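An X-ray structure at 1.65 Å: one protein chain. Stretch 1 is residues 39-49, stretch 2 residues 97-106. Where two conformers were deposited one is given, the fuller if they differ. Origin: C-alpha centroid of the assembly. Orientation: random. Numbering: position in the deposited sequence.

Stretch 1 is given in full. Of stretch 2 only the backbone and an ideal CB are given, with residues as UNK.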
# COMPACT_ATOMS: atom_id res chain seq x y z
N VAL A 39 8.09 -9.67 -8.38
CA VAL A 39 6.91 -9.25 -7.64
C VAL A 39 5.89 -10.37 -7.73
O VAL A 39 5.50 -10.76 -8.82
CB VAL A 39 6.33 -7.93 -8.20
CG1 VAL A 39 4.98 -7.62 -7.55
CG2 VAL A 39 7.33 -6.80 -7.98
N GLY A 40 5.41 -10.86 -6.60
CA GLY A 40 4.50 -11.99 -6.59
C GLY A 40 3.04 -11.63 -6.59
O GLY A 40 2.19 -12.46 -6.93
N CYS A 41 2.71 -10.39 -6.24
CA CYS A 41 1.33 -9.96 -6.03
C CYS A 41 1.27 -8.46 -6.26
O CYS A 41 2.25 -7.74 -6.07
CB CYS A 41 0.94 -10.49 -4.63
SG CYS A 41 -0.16 -9.64 -3.67
N VAL A 42 0.14 -8.02 -6.74
CA VAL A 42 -0.12 -6.64 -7.10
C VAL A 42 -1.43 -6.21 -6.47
O VAL A 42 -2.44 -6.90 -6.59
CB VAL A 42 -0.14 -6.45 -8.62
CG1 VAL A 42 -0.46 -5.01 -8.90
CG2 VAL A 42 1.17 -6.85 -9.27
N VAL A 43 -1.43 -5.07 -5.79
CA VAL A 43 -2.66 -4.44 -5.30
C VAL A 43 -2.83 -3.14 -6.08
O VAL A 43 -2.05 -2.18 -5.92
CB VAL A 43 -2.61 -4.15 -3.79
CG1 VAL A 43 -3.85 -3.45 -3.29
CG2 VAL A 43 -2.37 -5.44 -3.05
N SER A 44 -3.92 -3.02 -6.76
CA SER A 44 -4.24 -1.87 -7.62
C SER A 44 -5.30 -1.04 -6.89
O SER A 44 -6.46 -1.47 -6.73
CB SER A 44 -4.75 -2.31 -8.99
OG SER A 44 -3.82 -3.03 -9.77
N LEU A 45 -4.93 0.16 -6.49
CA LEU A 45 -5.81 1.09 -5.80
C LEU A 45 -6.06 2.24 -6.78
O LEU A 45 -5.37 3.28 -6.76
CB LEU A 45 -5.18 1.56 -4.55
CG LEU A 45 -4.88 0.49 -3.51
CD1 LEU A 45 -4.27 1.23 -2.31
CD2 LEU A 45 -6.03 -0.32 -3.17
N ILE A 46 -7.01 2.04 -7.68
CA ILE A 46 -7.25 2.99 -8.76
C ILE A 46 -8.74 3.20 -8.98
O ILE A 46 -9.57 2.35 -8.65
CB ILE A 46 -6.59 2.57 -10.09
CG1 ILE A 46 -7.16 1.23 -10.59
CG2 ILE A 46 -5.08 2.39 -9.93
CD1 ILE A 46 -6.57 0.71 -11.85
N ASP A 47 -9.05 4.36 -9.57
CA ASP A 47 -10.42 4.74 -9.95
C ASP A 47 -10.65 4.53 -11.44
O ASP A 47 -11.77 4.72 -11.91
CB ASP A 47 -10.67 6.23 -9.58
CG ASP A 47 -9.65 7.21 -10.21
OD1 ASP A 47 -8.48 7.24 -9.75
OD2 ASP A 47 -10.08 8.01 -11.11
N SER A 48 -9.62 4.11 -12.19
CA SER A 48 -9.71 3.81 -13.61
C SER A 48 -10.00 2.32 -13.80
O SER A 48 -10.16 1.57 -12.83
CB SER A 48 -8.43 4.24 -14.33
OG SER A 48 -7.25 3.63 -13.83
N ASP A 49 -10.05 1.89 -15.05
CA ASP A 49 -10.35 0.49 -15.37
C ASP A 49 -9.15 -0.40 -15.07
O ASP A 49 -8.05 -0.13 -15.58
CB ASP A 49 -10.73 0.37 -16.84
CG ASP A 49 -11.39 -0.95 -17.17
OD1 ASP A 49 -11.44 -1.86 -16.30
OD2 ASP A 49 -11.86 -1.08 -18.33
N UNK A 97 4.59 -16.05 1.11
CA UNK A 97 5.99 -15.59 0.90
C UNK A 97 6.23 -14.82 -0.40
O UNK A 97 7.30 -14.97 -0.98
CB UNK A 97 6.93 -16.80 0.92
N UNK A 98 5.30 -13.95 -0.77
CA UNK A 98 5.35 -13.14 -1.96
C UNK A 98 5.69 -11.71 -1.59
O UNK A 98 5.39 -11.25 -0.47
CB UNK A 98 4.02 -13.21 -2.72
N UNK A 99 6.38 -11.03 -2.49
CA UNK A 99 6.51 -9.58 -2.43
C UNK A 99 5.31 -8.93 -3.12
O UNK A 99 4.68 -9.52 -4.01
CB UNK A 99 7.82 -9.12 -3.08
N UNK A 100 4.97 -7.72 -2.71
CA UNK A 100 3.75 -7.07 -3.19
C UNK A 100 4.10 -5.71 -3.79
O UNK A 100 4.79 -4.91 -3.16
CB UNK A 100 2.73 -6.91 -2.06
N UNK A 101 3.58 -5.44 -4.98
CA UNK A 101 3.56 -4.11 -5.57
C UNK A 101 2.19 -3.51 -5.26
O UNK A 101 1.18 -4.01 -5.72
CB UNK A 101 3.83 -4.15 -7.07
N UNK A 102 2.17 -2.43 -4.50
CA UNK A 102 0.97 -1.62 -4.27
C UNK A 102 1.07 -0.37 -5.15
O UNK A 102 2.04 0.39 -5.11
CB UNK A 102 0.82 -1.25 -2.79
N UNK A 103 0.09 -0.15 -6.01
CA UNK A 103 0.16 0.97 -6.93
C UNK A 103 -1.17 1.71 -7.02
O UNK A 103 -2.26 1.13 -6.86
CB UNK A 103 0.59 0.48 -8.32
N UNK A 104 -1.07 2.99 -7.33
CA UNK A 104 -2.19 3.83 -7.72
C UNK A 104 -1.82 4.48 -9.04
O UNK A 104 -1.33 3.80 -9.96
CB UNK A 104 -2.52 4.87 -6.65
N UNK A 105 -2.05 5.79 -9.19
CA UNK A 105 -1.66 6.49 -10.41
C UNK A 105 -0.32 7.20 -10.28
O UNK A 105 0.49 7.14 -11.20
CB UNK A 105 -2.74 7.50 -10.79
N UNK A 106 -0.06 7.84 -9.15
CA UNK A 106 1.18 8.57 -8.93
C UNK A 106 2.11 7.89 -7.94
O UNK A 106 3.29 8.23 -7.87
CB UNK A 106 0.87 9.99 -8.44

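Position 97 has positive phi (53/40), favouring glycine or asparagine, but its CB meets nothing of stretch 1; it is His 97.

At 98 the CB points toward Gly 40 and lies 4.1 Å from Gly 40 CA. A CB on Gly 40 would clash, so the glycine makes the room. Any residue that can turn its outer atoms aside suits; Lys 98 does so, its CB packing on Gly 40 while its extended chain leads away.

The O of 99 accepts from Gly 40 N at 3.0 Å and, weakly, from Cys 41 N at 3.1 Å. The CB points sideways near Val 39, leaving space for a small or beta-branched residue. Thr 99, chi1 p, sets OG1 3.4 Å from Val 39 CA.

From 100 to 103 the strands run parallel, and alternate side chains share a face. Position 100 lies beside Cys 41, on the face that also carries Val 43, so a compact apolar residue fits. Val 100 places CG1 3.8 Å from Cys 41 SG and 3.9 Å from Val 43 CG2.

At 101, N donates to Cys 41 O at 2.9 Å and O accepts from Val 43 N at 2.8 Å. Its CB is 3.7 Å from Val 39 CG1 and 4.4 Å from Val 42 CG2, which suits leucine, isoleucine or valine. It is Leu 101.

Position 102 shares the face of Val 43, where several aliphatics would serve. Ile 102 brings CG1 to 4.3 Å from Val 43 CB and CG2 to 4.1 Å from Leu 45 CD1.

Position 103 pairs with Ser 44, whose hydroxyl offers a donor or acceptor; a polar chain long enough to reach it is wanted, such as histidine or glutamine. His 103 hydrogen-bonds through NE2 to Ser 44 OG at 2.6 Å. Its ND1 donates to the backbone O of 104 at 3.0 Å.

At 104 the CB already sits tight against Leu 45 O, so glycine or any residue whose outer atoms turn away from that oxygen would suit. Cys 104 does this, its CB 3.2 Å from Leu 45 O.

The CB of 105 is far from stretch 1, but a long or flat side chain could reach Ile 46 and Ser 48. His 105 lays one ring face against Ile 46 CG2, with Ser 48 OG at its edge, 3.1 Å from CE1.

Position 106 is out of reach; it is Ala 106.

Stretch 2 (97-106) HKTVLIHCHA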
# COMPACT_ATOMS: atom_id res chain seq x y z
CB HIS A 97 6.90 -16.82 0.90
CG HIS A 97 6.84 -17.57 2.18
ND1 HIS A 97 6.20 -18.77 2.29
CD2 HIS A 97 7.29 -17.28 3.41
CE1 HIS A 97 6.26 -19.18 3.52
NE2 HIS A 97 6.92 -18.30 4.23
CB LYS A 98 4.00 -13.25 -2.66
CG LYS A 98 3.75 -14.67 -3.30
CD LYS A 98 2.30 -14.88 -3.55
CE LYS A 98 2.12 -16.22 -4.29
NZ LYS A 98 0.66 -16.64 -4.35
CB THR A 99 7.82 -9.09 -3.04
OG1 THR A 99 7.83 -9.42 -4.40
CG2 THR A 99 8.99 -9.72 -2.42
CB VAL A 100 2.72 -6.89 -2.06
CG1 VAL A 100 1.42 -6.38 -2.58
CG2 VAL A 100 2.46 -8.17 -1.33
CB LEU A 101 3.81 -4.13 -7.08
CG LEU A 101 3.47 -2.80 -7.75
CD1 LEU A 101 4.35 -1.62 -7.17
CD2 LEU A 101 3.57 -2.89 -9.28
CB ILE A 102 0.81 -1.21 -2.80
CG1 ILE A 102 0.84 -2.39 -1.82
CG2 ILE A 102 -0.52 -0.41 -2.64
CD1 ILE A 102 1.23 -1.91 -0.41
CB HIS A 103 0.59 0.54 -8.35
CG HIS A 103 -0.53 0.03 -9.22
ND1 HIS A 103 -1.26 0.83 -10.07
CD2 HIS A 103 -1.03 -1.23 -9.37
CE1 HIS A 103 -2.15 0.10 -10.71
NE2 HIS A 103 -2.04 -1.15 -10.30
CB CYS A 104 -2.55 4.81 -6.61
SG CYS A 104 -1.25 5.82 -5.92
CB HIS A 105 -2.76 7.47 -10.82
CG HIS A 105 -3.89 6.80 -11.56
ND1 HIS A 105 -3.68 5.95 -12.62
CD2 HIS A 105 -5.22 6.83 -11.36
CE1 HIS A 105 -4.84 5.50 -13.06
NE2 HIS A 105 -5.79 6.02 -12.32
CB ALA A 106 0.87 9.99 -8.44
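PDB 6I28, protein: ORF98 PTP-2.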